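Uncharacterized hypothetical protein (Parabacteroides merdae, PDB 4EI0) is of unknown function, a member of the DUF4466 (PF14725) family built largely of antiparallel beta-sheets. Local coordinates at residues A190-M196 with S226-T232; S213-Y218 with N269-G273; I235-Q241 with K275-W281. Residues are numbered along the deposited sequence.

Contact 1: A190-M196 with S226-T232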
ATOM      1  N   ALA B 190     -20.262  17.691 -51.330  1.00 46.25           N
ATOM      2  CA  ALA B 190     -20.346  19.150 -51.196  1.00 55.69           C
ATOM      3  C   ALA B 190     -21.595  19.635 -50.427  1.00 51.54           C
ATOM      4  O   ALA B 190     -21.518  20.602 -49.682  1.00 54.48           O
ATOM      5  CB  ALA B 190     -20.238  19.841 -52.546  1.00 47.54           C
ATOM      6  N   ALA B 191     -22.712  18.931 -50.557  1.00 61.24           N
ATOM      7  CA  ALA B 191     -23.960  19.279 -49.856  1.00 57.83           C
ATOM      8  C   ALA B 191     -23.880  19.117 -48.322  1.00 54.13           C
ATOM      9  O   ALA B 191     -24.642  19.713 -47.616  1.00 65.98           O
ATOM     10  CB  ALA B 191     -25.124  18.514 -50.446  1.00 46.24           C
ATOM     11  N   LYS B 192     -22.957  18.297 -47.822  1.00 50.88           N
ATOM     12  CA  LYS B 192     -22.715  18.083 -46.375  1.00 54.08           C
ATOM     13  C   LYS B 192     -21.716  19.091 -45.767  1.00 44.42           C
ATOM     14  O   LYS B 192     -21.495  19.063 -44.565  1.00 50.52           O
ATOM     15  CB  LYS B 192     -22.109  16.674 -46.136  1.00 62.62           C
ATOM     16  CG  LYS B 192     -23.129  15.589 -45.928  1.00 66.06           C
ATOM     17  CD  LYS B 192     -22.608  14.213 -46.319  1.00 73.46           C
ATOM     18  CE  LYS B 192     -21.519  13.756 -45.396  1.00 59.60           C
ATOM     19  NZ  LYS B 192     -21.614  12.316 -45.055  1.00 52.97           N
ATOM     20  N   ILE B 193     -21.080  19.921 -46.602  1.00 47.98           N
ATOM     21  CA  ILE B 193     -19.999  20.769 -46.140  1.00 46.42           C
ATOM     22  C   ILE B 193     -20.577  22.032 -45.545  1.00 51.44           C
ATOM     23  O   ILE B 193     -21.369  22.735 -46.192  1.00 44.16           O
ATOM     24  CB  ILE B 193     -18.999  21.158 -47.243  1.00 47.21           C
ATOM     25  CG1 ILE B 193     -18.478  19.910 -47.961  1.00 46.23           C
ATOM     26  CG2 ILE B 193     -17.828  21.956 -46.612  1.00 45.11           C
ATOM     27  CD1 ILE B 193     -18.030  18.796 -47.077  1.00 49.25           C
ATOM     28  N   ASP B 194     -20.124  22.324 -44.323  1.00 50.62           N
ATOM     29  CA  ASP B 194     -20.529  23.486 -43.569  1.00 46.56           C
ATOM     30  C   ASP B 194     -19.505  24.615 -43.609  1.00 46.12           C
ATOM     31  O   ASP B 194     -19.881  25.797 -43.667  1.00 44.69           O
ATOM     32  CB  ASP B 194     -20.882  23.022 -42.127  1.00 46.03           C
ATOM     33  CG  ASP B 194     -22.043  22.042 -42.150  1.00 52.83           C
ATOM     34  OD1 ASP B 194     -23.060  22.432 -42.778  1.00 59.62           O
ATOM     35  OD2 ASP B 194     -21.935  20.892 -41.650  1.00 48.71           O
ATOM     36  N   ILE B 195     -18.236  24.267 -43.633  1.00 47.77           N
ATOM     37  CA  ILE B 195     -17.165  25.264 -43.595  1.00 48.58           C
ATOM     38  C   ILE B 195     -16.053  24.808 -44.521  1.00 46.62           C
ATOM     39  O   ILE B 195     -15.704  23.618 -44.542  1.00 44.57           O
ATOM     40  CB  ILE B 195     -16.591  25.437 -42.143  1.00 43.90           C
ATOM     41  CG1 ILE B 195     -17.611  26.144 -41.236  1.00 48.48           C
ATOM     42  CG2 ILE B 195     -15.328  26.272 -42.165  1.00 45.95           C
ATOM     43  CD1 ILE B 195     -17.247  26.221 -39.768  1.00 52.68           C
HETATM   44  N   MSE B 196     -15.506  25.746 -45.285  1.00 46.60           N
HETATM   45  CA  MSE B 196     -14.291  25.515 -46.046  1.00 47.26           C
HETATM   46  C   MSE B 196     -13.159  26.280 -45.393  1.00 50.83           C
HETATM   47  O   MSE B 196     -13.243  27.506 -45.222  1.00 45.68           O
HETATM   48  CB  MSE B 196     -14.429  25.960 -47.492  1.00 46.73           C
HETATM   49  CG  MSE B 196     -13.127  25.767 -48.302  1.00 49.22           C
HETATM   50 SE   MSE B 196     -13.355  26.282 -50.127  0.75 54.71          SE
HETATM   51  CE  MSE B 196     -11.633  25.662 -50.913  1.00 59.69           C
ATOM     52  N   SER B 226     -18.819  23.557 -56.256  1.00 67.43           N
ATOM     53  CA  SER B 226     -20.230  23.708 -56.582  1.00 72.81           C
ATOM     54  C   SER B 226     -20.957  22.651 -55.782  1.00 57.12           C
ATOM     55  O   SER B 226     -20.428  21.539 -55.499  1.00 62.10           O
ATOM     56  CB  SER B 226     -20.531  23.602 -58.090  1.00 77.03           C
ATOM     57  OG  SER B 226     -20.051  22.379 -58.622  1.00 70.54           O
ATOM     58  N   GLY B 227     -22.145  23.022 -55.344  1.00 59.10           N
ATOM     59  CA  GLY B 227     -22.892  22.200 -54.426  1.00 68.02           C
ATOM     60  C   GLY B 227     -22.689  22.619 -52.972  1.00 60.25           C
ATOM     61  O   GLY B 227     -23.404  22.136 -52.109  1.00 51.39           O
ATOM     62  N   PHE B 228     -21.688  23.448 -52.669  1.00 64.46           N
ATOM     63  CA  PHE B 228     -21.518  23.945 -51.276  1.00 57.77           C
ATOM     64  C   PHE B 228     -22.540  25.064 -51.059  1.00 62.86           C
ATOM     65  O   PHE B 228     -22.304  26.209 -51.396  1.00 70.62           O
ATOM     66  CB  PHE B 228     -20.090  24.439 -51.032  1.00 64.52           C
ATOM     67  CG  PHE B 228     -19.780  24.876 -49.602  1.00 57.49           C
ATOM     68  CD1 PHE B 228     -20.763  25.238 -48.691  1.00 68.61           C
ATOM     69  CD2 PHE B 228     -18.458  24.996 -49.202  1.00 72.31           C
ATOM     70  CE1 PHE B 228     -20.431  25.678 -47.423  1.00 66.76           C
ATOM     71  CE2 PHE B 228     -18.133  25.415 -47.933  1.00 72.07           C
ATOM     72  CZ  PHE B 228     -19.117  25.761 -47.045  1.00 60.10           C
ATOM     73  N   VAL B 229     -23.682  24.711 -50.497  1.00 60.39           N
ATOM     74  CA  VAL B 229     -24.812  25.624 -50.351  1.00 57.21           C
ATOM     75  C   VAL B 229     -25.155  25.968 -48.864  1.00 64.74           C
ATOM     76  O   VAL B 229     -25.902  26.896 -48.598  1.00 57.47           O
ATOM     77  CB  VAL B 229     -26.045  24.987 -51.012  1.00 62.04           C
ATOM     78  CG1 VAL B 229     -25.844  24.881 -52.526  1.00 55.62           C
ATOM     79  CG2 VAL B 229     -26.287  23.605 -50.410  1.00 55.40           C
ATOM     80  N   ASN B 230     -24.609  25.249 -47.888  1.00 56.85           N
ATOM     81  CA  ASN B 230     -24.889  25.560 -46.477  1.00 47.31           C
ATOM     82  C   ASN B 230     -24.305  26.899 -46.013  1.00 48.41           C
ATOM     83  O   ASN B 230     -23.115  27.161 -46.161  1.00 55.46           O
ATOM     84  CB  ASN B 230     -24.375  24.447 -45.566  1.00 49.48           C
ATOM     85  CG  ASN B 230     -25.085  23.153 -45.790  1.00 58.29           C
ATOM     86  OD1 ASN B 230     -26.116  23.131 -46.444  1.00 63.39           O
ATOM     87  ND2 ASN B 230     -24.551  22.063 -45.246  1.00 61.39           N
ATOM     88  N   ASN B 231     -25.164  27.757 -45.472  1.00 56.98           N
ATOM     89  CA  ASN B 231     -24.732  29.049 -44.926  1.00 59.88           C
ATOM     90  C   ASN B 231     -24.577  28.971 -43.387  1.00 57.69           C
ATOM     91  O   ASN B 231     -25.508  29.185 -42.637  1.00 56.26           O
ATOM     92  CB  ASN B 231     -25.708  30.148 -45.325  1.00 63.09           C
ATOM     93  CG  ASN B 231     -25.136  31.524 -45.095  1.00 66.15           C
ATOM     94  OD1 ASN B 231     -23.935  31.702 -44.824  1.00 78.25           O
ATOM     95  ND2 ASN B 231     -25.998  32.505 -45.150  1.00 71.57           N
ATOM     96  N   THR B 232     -23.395  28.584 -42.955  1.00 45.45           N
ATOM     97  CA  THR B 232     -23.116  28.335 -41.550  1.00 52.30           C
ATOM     98  C   THR B 232     -22.948  29.648 -40.785  1.00 48.48           C
ATOM     99  O   THR B 232     -22.347  30.577 -41.295  1.00 49.91           O
ATOM    100  CB  THR B 232     -21.834  27.480 -41.458  1.00 53.41           C
ATOM    101  OG1 THR B 232     -22.038  26.273 -42.194  1.00 51.09           O
ATOM    102  CG2 THR B 232     -21.501  27.123 -40.017  1.00 46.01           C
TER
HETATM  103  O   HOH W   1     -23.152  22.772 -48.240  1.00 51.44           O
HETATM  104  O   HOH W   2     -24.411  24.818 -42.146  1.00 47.19           O
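Asp194 and Ile195, both facing Leu166 of strand 165-167, form a classic beta bulge, and the irregular segment 226-232 packs against this bulge and the turn before it. Phe228 is the main apolar anchor. Ile193 CG2 sits over one face of its ring, 4.1 Å from the centroid in a CH-pi contact, while CB of Met196, a selenomethionine, lies 3.8 Å from Phe228 CE2. Asp194 O and Met196 N approach the ring edge. Next to this cluster is a polar one: Thr232 OG1 donates to Asp194 O at 2.7 Å, and Asn230 ND2 to Asp194 OD1 at 2.9 Å. One water links Asp194 OD1 and Thr232 OG1, at 2.8 Å from each; another accepts from Asn230 N (2.9 Å) and lies 2.7 Å from Ile193 O, bridging the two backbones. Asp194 OD2 is held by Phe168 N, so the carboxylate ties segment 226-232 to the neighbouring loop. Gly227, at positive phi, passes close to Ala190, where a CB would be 3.2 Å from Ala190 CB. Asp194 O is thus met by Thr232, and Ile193 O and Asn230 N by a water, at a classic beta bulge of an antiparallel sheet, covered by the loop that leads to strand 233-238.

Contact 2: S213-Y218 with N269-G273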
ATOM      1  N   SER B 213     -22.012  32.024 -48.172  1.00 66.19           N
ATOM      2  CA  SER B 213     -22.202  33.439 -48.445  1.00 63.04           C
ATOM      3  C   SER B 213     -20.987  34.286 -48.073  1.00 64.50           C
ATOM      4  O   SER B 213     -21.068  35.485 -48.074  1.00 62.65           O
ATOM      5  CB  SER B 213     -23.465  33.926 -47.737  1.00 54.87           C
ATOM      6  OG  SER B 213     -23.408  33.623 -46.363  1.00 61.33           O
ATOM      7  N   SER B 214     -19.830  33.690 -47.785  1.00 66.74           N
ATOM      8  CA  SER B 214     -18.664  34.528 -47.472  1.00 64.91           C
ATOM      9  C   SER B 214     -18.432  35.526 -48.624  1.00 66.91           C
ATOM     10  O   SER B 214     -18.566  35.155 -49.773  1.00 69.78           O
ATOM     11  CB  SER B 214     -17.400  33.694 -47.257  1.00 60.33           C
ATOM     12  OG  SER B 214     -17.478  32.824 -46.126  1.00 53.00           O
ATOM     13  N   PRO B 215     -18.103  36.791 -48.326  1.00 64.71           N
ATOM     14  CA  PRO B 215     -17.897  37.715 -49.454  1.00 66.39           C
ATOM     15  C   PRO B 215     -16.602  37.440 -50.217  1.00 64.37           C
ATOM     16  O   PRO B 215     -15.557  37.236 -49.571  1.00 60.44           O
ATOM     17  CB  PRO B 215     -17.842  39.093 -48.795  1.00 68.60           C
ATOM     18  CG  PRO B 215     -18.152  38.893 -47.347  1.00 83.99           C
ATOM     19  CD  PRO B 215     -17.993  37.449 -47.016  1.00 77.36           C
ATOM     20  N   LYS B 216     -16.688  37.450 -51.560  1.00 66.21           N
ATOM     21  CA  LYS B 216     -15.552  37.206 -52.469  1.00 67.87           C
ATOM     22  C   LYS B 216     -14.357  38.086 -52.057  1.00 62.96           C
ATOM     23  O   LYS B 216     -13.212  37.630 -52.032  1.00 70.80           O
ATOM     24  CB  LYS B 216     -15.967  37.419 -53.942  1.00 62.66           C
ATOM     25  N   GLU B 217     -14.654  39.305 -51.605  1.00 73.33           N
ATOM     26  CA  GLU B 217     -13.635  40.259 -51.129  1.00 76.48           C
ATOM     27  C   GLU B 217     -12.653  39.653 -50.096  1.00 81.41           C
ATOM     28  O   GLU B 217     -11.493  40.021 -50.078  1.00 72.93           O
ATOM     29  CB  GLU B 217     -14.286  41.518 -50.474  1.00 80.19           C
ATOM     30  CG  GLU B 217     -15.820  41.679 -50.561  1.00 92.55           C
ATOM     31  CD  GLU B 217     -16.344  42.807 -49.670  1.00111.63           C
ATOM     32  OE1 GLU B 217     -15.664  43.853 -49.558  1.00112.50           O
ATOM     33  OE2 GLU B 217     -17.437  42.646 -49.072  1.00108.11           O
ATOM     34  N   TYR B 218     -13.114  38.759 -49.216  1.00 69.12           N
ATOM     35  CA  TYR B 218     -12.278  38.279 -48.098  1.00 75.18           C
ATOM     36  C   TYR B 218     -11.734  36.884 -48.322  1.00 68.83           C
ATOM     37  O   TYR B 218     -11.183  36.285 -47.388  1.00 59.17           O
ATOM     38  CB  TYR B 218     -13.051  38.334 -46.764  1.00 72.97           C
ATOM     39  CG  TYR B 218     -13.438  39.738 -46.405  1.00 80.36           C
ATOM     40  CD1 TYR B 218     -12.454  40.694 -46.135  1.00 87.48           C
ATOM     41  CD2 TYR B 218     -14.776  40.127 -46.376  1.00 77.21           C
ATOM     42  CE1 TYR B 218     -12.789  42.000 -45.837  1.00 81.26           C
ATOM     43  CE2 TYR B 218     -15.125  41.431 -46.074  1.00 80.02           C
ATOM     44  CZ  TYR B 218     -14.124  42.360 -45.811  1.00 84.52           C
ATOM     45  OH  TYR B 218     -14.453  43.649 -45.513  1.00 79.42           O
ATOM     46  N   ASN B 269     -20.395  35.401 -41.411  1.00 50.65           N
ATOM     47  CA  ASN B 269     -20.299  34.319 -42.413  1.00 50.99           C
ATOM     48  C   ASN B 269     -18.887  34.062 -42.943  1.00 54.24           C
ATOM     49  O   ASN B 269     -18.719  33.389 -43.948  1.00 56.13           O
ATOM     50  CB  ASN B 269     -21.255  34.576 -43.567  1.00 50.61           C
ATOM     51  CG  ASN B 269     -20.948  35.886 -44.278  1.00 54.02           C
ATOM     52  OD1 ASN B 269     -19.996  36.567 -43.958  1.00 62.34           O
ATOM     53  ND2 ASN B 269     -21.774  36.241 -45.223  1.00 70.51           N
ATOM     54  N   TYR B 270     -17.883  34.606 -42.272  1.00 49.80           N
ATOM     55  CA  TYR B 270     -16.482  34.258 -42.535  1.00 48.54           C
ATOM     56  C   TYR B 270     -15.678  34.591 -41.300  1.00 50.56           C
ATOM     57  O   TYR B 270     -16.077  35.452 -40.522  1.00 60.79           O
ATOM     58  CB  TYR B 270     -15.899  35.011 -43.742  1.00 51.28           C
ATOM     59  CG  TYR B 270     -15.687  36.506 -43.484  1.00 55.44           C
ATOM     60  CD1 TYR B 270     -16.752  37.394 -43.532  1.00 61.75           C
ATOM     61  CD2 TYR B 270     -14.444  37.006 -43.130  1.00 65.97           C
ATOM     62  CE1 TYR B 270     -16.578  38.743 -43.259  1.00 62.26           C
ATOM     63  CE2 TYR B 270     -14.260  38.352 -42.860  1.00 62.78           C
ATOM     64  CZ  TYR B 270     -15.338  39.211 -42.924  1.00 70.02           C
ATOM     65  OH  TYR B 270     -15.196  40.545 -42.668  1.00 69.74           O
ATOM     66  N   ILE B 271     -14.556  33.900 -41.104  1.00 46.01           N
ATOM     67  CA  ILE B 271     -13.591  34.194 -40.035  1.00 45.08           C
ATOM     68  C   ILE B 271     -12.180  34.221 -40.632  1.00 55.47           C
ATOM     69  O   ILE B 271     -11.790  33.311 -41.352  1.00 55.37           O
ATOM     70  CB  ILE B 271     -13.625  33.147 -38.929  1.00 46.31           C
ATOM     71  CG1 ILE B 271     -14.976  33.212 -38.177  1.00 50.79           C
ATOM     72  CG2 ILE B 271     -12.441  33.356 -37.980  1.00 51.98           C
ATOM     73  CD1 ILE B 271     -15.100  32.091 -37.162  1.00 56.43           C
ATOM     74  N   LEU B 272     -11.428  35.263 -40.324  1.00 48.73           N
ATOM     75  CA  LEU B 272     -10.036  35.421 -40.779  1.00 56.16           C
ATOM     76  C   LEU B 272      -9.100  35.345 -39.569  1.00 60.53           C
ATOM     77  O   LEU B 272      -9.542  35.451 -38.430  1.00 55.05           O
ATOM     78  CB  LEU B 272      -9.840  36.768 -41.510  1.00 55.94           C
ATOM     79  CG  LEU B 272     -10.811  37.090 -42.679  1.00 52.99           C
ATOM     80  CD1 LEU B 272     -10.613  38.444 -43.304  1.00 54.00           C
ATOM     81  CD2 LEU B 272     -10.739  36.034 -43.778  1.00 50.38           C
ATOM     82  N   GLY B 273      -7.807  35.158 -39.815  1.00 60.69           N
ATOM     83  CA  GLY B 273      -6.815  35.175 -38.756  1.00 52.36           C
ATOM     84  C   GLY B 273      -6.955  34.172 -37.638  1.00 65.80           C
ATOM     85  O   GLY B 273      -6.683  34.487 -36.486  1.00 62.75           O
TER
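Segment 213-218 is a loop with a short 3-10 turn at 216-217, closed by the Tyr218 N to Pro215 O bond of 2.9 Å, and it runs beside the start of the weakly bonded strand 270-273. The backbones come nearest at Ser214 and Asn269, whose CA atoms are 5.3 Å apart. Here Ser214 OG donates to Asn269 O at 2.6 Å and itself accepts from Thr211 N. Asn269 ND2 reaches Ser213 OG at 3.3 Å, a hydroxyl that also bonds to Asn231. Further along, Tyr218 and Tyr270 form an offset stack, with centroids 4.7 Å apart and planes at 9°. Pro215 CD touches Tyr270 CD1 at 3.7 Å, and Leu272 CD1 lies 4.1 Å from Tyr218 CD1, so Tyr218 meets side chains from two alternate residues of the strand. Tyr270 and Leu272 point toward the loop, whereas Ile271 points away. The chemistry changes along segment 269-273: hydrogen bonds at Asn269, aromatic and apolar contacts at Tyr270 and Leu272, so the attachment relies on side chains rather than on backbone pairing.

Contact 3: I235-Q241 with K275-W281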
ATOM      1  N   ILE B 235     -19.101  32.571 -34.887  1.00 45.67           N
ATOM      2  CA  ILE B 235     -18.643  33.653 -33.940  1.00 46.22           C
ATOM      3  C   ILE B 235     -17.218  33.322 -33.536  1.00 45.99           C
ATOM      4  O   ILE B 235     -16.940  32.228 -33.011  1.00 44.74           O
ATOM      5  CB  ILE B 235     -19.547  33.715 -32.689  1.00 49.02           C
ATOM      6  CG1 ILE B 235     -20.990  34.101 -33.102  1.00 50.78           C
ATOM      7  CG2 ILE B 235     -18.997  34.633 -31.575  1.00 48.87           C
ATOM      8  CD1 ILE B 235     -21.999  34.048 -31.954  1.00 54.34           C
ATOM      9  N   LYS B 236     -16.295  34.193 -33.916  1.00 44.42           N
ATOM     10  CA  LYS B 236     -14.868  34.004 -33.683  1.00 48.35           C
ATOM     11  C   LYS B 236     -14.614  34.306 -32.208  1.00 43.45           C
ATOM     12  O   LYS B 236     -15.152  35.283 -31.664  1.00 44.91           O
ATOM     13  CB  LYS B 236     -14.073  34.970 -34.558  1.00 49.73           C
ATOM     14  CG  LYS B 236     -12.557  34.808 -34.497  1.00 56.72           C
ATOM     15  CD  LYS B 236     -11.911  36.035 -35.149  1.00 59.10           C
ATOM     16  CE  LYS B 236     -10.432  35.842 -35.463  1.00 56.13           C
ATOM     17  NZ  LYS B 236      -9.989  37.045 -36.287  1.00 61.28           N
ATOM     18  N   VAL B 237     -13.788  33.482 -31.581  1.00 43.79           N
ATOM     19  CA  VAL B 237     -13.398  33.601 -30.177  0.50 48.94           C
ATOM     20  C   VAL B 237     -11.867  33.441 -30.096  1.00 46.35           C
ATOM     21  O   VAL B 237     -11.295  32.831 -30.984  1.00 47.63           O
ATOM     22  CB  VAL B 237     -14.026  32.464 -29.361  0.50 50.68           C
ATOM     23  CG1 VAL B 237     -13.474  32.469 -27.948  0.50 57.12           C
ATOM     24  CG2 VAL B 237     -15.540  32.626 -29.311  0.50 52.95           C
ATOM     25  N   TYR B 238     -11.220  33.909 -29.027  1.00 49.35           N
ATOM     26  CA  TYR B 238      -9.793  33.668 -28.796  1.00 40.87           C
ATOM     27  C   TYR B 238      -9.549  33.296 -27.338  1.00 47.32           C
ATOM     28  O   TYR B 238     -10.015  33.980 -26.440  1.00 48.85           O
ATOM     29  CB  TYR B 238      -8.981  34.922 -29.197  1.00 45.60           C
ATOM     30  CG  TYR B 238      -7.486  34.738 -29.112  1.00 52.93           C
ATOM     31  CD1 TYR B 238      -6.872  33.766 -29.874  1.00 49.66           C
ATOM     32  CD2 TYR B 238      -6.662  35.534 -28.259  1.00 57.05           C
ATOM     33  CE1 TYR B 238      -5.502  33.545 -29.795  1.00 55.65           C
ATOM     34  CE2 TYR B 238      -5.289  35.325 -28.196  1.00 58.39           C
ATOM     35  CZ  TYR B 238      -4.721  34.319 -28.967  1.00 61.14           C
ATOM     36  OH  TYR B 238      -3.376  34.055 -28.948  1.00 53.29           O
ATOM     37  N   GLY B 239      -8.785  32.231 -27.099  1.00 46.06           N
ATOM     38  CA  GLY B 239      -8.367  31.867 -25.756  1.00 46.37           C
ATOM     39  C   GLY B 239      -9.458  31.244 -24.925  1.00 46.46           C
ATOM     40  O   GLY B 239      -9.355  31.248 -23.713  1.00 44.63           O
ATOM     41  N   LEU B 240     -10.518  30.751 -25.565  1.00 43.25           N
ATOM     42  CA  LEU B 240     -11.592  30.054 -24.874  1.00 44.09           C
ATOM     43  C   LEU B 240     -11.263  28.575 -24.865  1.00 49.21           C
ATOM     44  O   LEU B 240     -11.411  27.864 -25.852  1.00 53.72           O
ATOM     45  CB  LEU B 240     -12.974  30.286 -25.497  1.00 52.06           C
ATOM     46  CG  LEU B 240     -14.102  29.468 -24.844  1.00 55.10           C
ATOM     47  CD1 LEU B 240     -14.266  29.984 -23.432  1.00 59.50           C
ATOM     48  CD2 LEU B 240     -15.423  29.575 -25.561  1.00 59.73           C
ATOM     49  N   GLN B 241     -10.780  28.096 -23.744  1.00 50.66           N
ATOM     50  CA  GLN B 241     -10.136  26.801 -23.766  1.00 58.87           C
ATOM     51  C   GLN B 241     -11.094  25.867 -23.069  1.00 58.97           C
ATOM     52  O   GLN B 241     -11.912  26.259 -22.256  1.00 56.42           O
ATOM     53  CB  GLN B 241      -8.700  26.817 -23.200  1.00 65.49           C
ATOM     54  CG  GLN B 241      -7.754  27.559 -24.159  1.00 71.04           C
ATOM     55  CD  GLN B 241      -6.252  27.480 -23.846  1.00 80.69           C
ATOM     56  OE1 GLN B 241      -5.472  27.019 -24.674  1.00 96.63           O
ATOM     57  NE2 GLN B 241      -5.846  27.943 -22.670  1.00 62.26           N
ATOM     58  N   LYS B 275      -5.653  31.121 -35.374  1.00 48.64           N
ATOM     59  CA  LYS B 275      -4.354  30.697 -34.914  1.00 48.11           C
ATOM     60  C   LYS B 275      -4.547  29.839 -33.721  1.00 50.09           C
ATOM     61  O   LYS B 275      -5.667  29.633 -33.288  1.00 52.30           O
ATOM     62  CB  LYS B 275      -3.504  31.915 -34.557  1.00 57.09           C
ATOM     63  CG  LYS B 275      -4.149  32.912 -33.593  1.00 55.96           C
ATOM     64  CD  LYS B 275      -3.242  34.097 -33.292  1.00 63.49           C
ATOM     65  CE  LYS B 275      -4.040  35.389 -33.202  1.00 73.65           C
ATOM     66  NZ  LYS B 275      -3.107  36.511 -33.023  1.00 78.87           N
ATOM     67  N   GLU B 276      -3.454  29.315 -33.188  1.00 46.20           N
ATOM     68  CA  GLU B 276      -3.490  28.515 -32.022  1.00 48.03           C
ATOM     69  C   GLU B 276      -4.296  29.244 -30.916  1.00 45.01           C
ATOM     70  O   GLU B 276      -4.091  30.416 -30.674  1.00 44.21           O
ATOM     71  CB  GLU B 276      -2.067  28.243 -31.587  1.00 55.20           C
ATOM     72  CG  GLU B 276      -1.949  27.372 -30.352  1.00 66.35           C
ATOM     73  CD  GLU B 276      -0.534  26.828 -30.148  1.00 80.40           C
ATOM     74  OE1 GLU B 276       0.312  26.954 -31.057  1.00 72.07           O
ATOM     75  OE2 GLU B 276      -0.280  26.261 -29.068  1.00 67.27           O
ATOM     76  N   GLU B 277      -5.217  28.526 -30.288  1.00 43.63           N
ATOM     77  CA  GLU B 277      -6.103  28.993 -29.196  1.00 54.04           C
ATOM     78  C   GLU B 277      -7.305  29.766 -29.689  1.00 50.75           C
ATOM     79  O   GLU B 277      -8.207  30.057 -28.914  1.00 46.97           O
ATOM     80  CB  GLU B 277      -5.380  29.813 -28.099  1.00 53.88           C
ATOM     81  CG  GLU B 277      -4.362  29.008 -27.319  1.00 51.44           C
ATOM     82  CD  GLU B 277      -3.967  29.682 -25.987  1.00 62.51           C
ATOM     83  OE1 GLU B 277      -4.829  30.243 -25.252  1.00 52.88           O
ATOM     84  OE2 GLU B 277      -2.769  29.646 -25.655  1.00 68.88           O
ATOM     85  N   ALA B 278      -7.353  30.068 -30.973  1.00 46.81           N
ATOM     86  CA  ALA B 278      -8.546  30.649 -31.545  1.00 45.26           C
ATOM     87  C   ALA B 278      -9.657  29.602 -31.568  1.00 45.91           C
ATOM     88  O   ALA B 278      -9.455  28.421 -31.305  1.00 43.39           O
ATOM     89  CB  ALA B 278      -8.278  31.259 -32.928  1.00 44.23           C
ATOM     90  N   GLY B 279     -10.863  30.059 -31.807  1.00 45.62           N
ATOM     91  CA  GLY B 279     -12.012  29.173 -31.804  1.00 45.14           C
ATOM     92  C   GLY B 279     -13.155  29.781 -32.592  1.00 43.42           C
ATOM     93  O   GLY B 279     -13.102  30.962 -32.946  1.00 45.01           O
ATOM     94  N   ALA B 280     -14.179  28.973 -32.823  1.00 43.93           N
ATOM     95  CA  ALA B 280     -15.368  29.454 -33.477  1.00 44.95           C
ATOM     96  C   ALA B 280     -16.579  28.710 -32.975  1.00 38.84           C
ATOM     97  O   ALA B 280     -16.633  27.449 -32.996  1.00 43.49           O
ATOM     98  CB  ALA B 280     -15.223  29.271 -34.955  1.00 44.16           C
ATOM     99  N   TRP B 281     -17.554  29.428 -32.467  1.00 42.63           N
ATOM    100  CA  TRP B 281     -18.890  28.836 -32.242  1.00 42.56           C
ATOM    101  C   TRP B 281     -19.598  28.777 -33.566  1.00 45.24           C
ATOM    102  O   TRP B 281     -19.592  29.744 -34.290  1.00 49.29           O
ATOM    103  CB  TRP B 281     -19.734  29.669 -31.336  1.00 48.42           C
ATOM    104  CG  TRP B 281     -19.210  29.781 -29.925  1.00 43.25           C
ATOM    105  CD1 TRP B 281     -18.513  30.832 -29.376  1.00 48.55           C
ATOM    106  CD2 TRP B 281     -19.411  28.852 -28.842  1.00 44.47           C
ATOM    107  NE1 TRP B 281     -18.259  30.608 -28.060  1.00 52.03           N
ATOM    108  CE2 TRP B 281     -18.761  29.428 -27.682  1.00 40.44           C
ATOM    109  CE3 TRP B 281     -20.016  27.628 -28.725  1.00 42.51           C
ATOM    110  CZ2 TRP B 281     -18.758  28.807 -26.459  1.00 41.64           C
ATOM    111  CZ3 TRP B 281     -19.970  26.987 -27.486  1.00 46.39           C
ATOM    112  CH2 TRP B 281     -19.344  27.574 -26.375  1.00 46.61           C
TER
HETATM  113  O   HOH W   3      -2.242  32.051 -30.056  1.00 54.35           O
HETATM  114  O   HOH W   4     -10.783  30.163 -28.320  1.00 44.41           O
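Trp281, Glu277 and Tyr238 lose the most surface here. The Trp281 indole packs against Val237 CG2 (3.5 Å from CD1) and Leu240 CD2 (3.5 Å from CZ2), on the face shared with Ile235. The backbone of Trp281 pairs with Ile235 (Ile235 N to Trp281 O and Trp281 N to Ile235 O, both 2.9 Å). Val237 and Gly279 pair likewise, Val237 N to Gly279 O and Gly279 N to Val237 O, both 2.9 Å; these pairs join strand 233-238, outermost in this antiparallel sheet within the chain, to strand 278-283. Just past strand 233-238, Gly239 N donates to Glu277 O at 2.9 Å, and a water 2.6 Å from Glu277 O also accepts a hydrogen bond from Leu240 N at 2.8 Å. Glu277 occupies the positive-phi position of the type II turn from Lys275 to Ala278. On the opposite face from Trp281, the Tyr238 ring lies along this turn, its edge toward Glu276 O (3.5 Å from CE1); a water joins Tyr238 OH (2.6 Å) to Glu276 O (2.5 Å).

Following the chain from the N terminus, segment 190-196 leads into strand 195-199, and contact 1 closes the loop when 226-232 returns to it. Segment 213-218 leaves within that loop but finds its partner only at 269-273, so contacts 1 and 2 cross; Asn231 OD1 and Ser213 OG join them directly. Contact 3 opens at 235-241, shortly after contact 1 has closed, and ends at 275-281, crossing contact 2 in turn. Contacts 1 and 2 both reach the sheet containing strands 195-199 and 270-274, whereas contact 3 belongs to the sheet containing 233-238 and 278-283. Lys236 NZ to Leu272 O, together with Ile271 against Ala280, connects the two sheets.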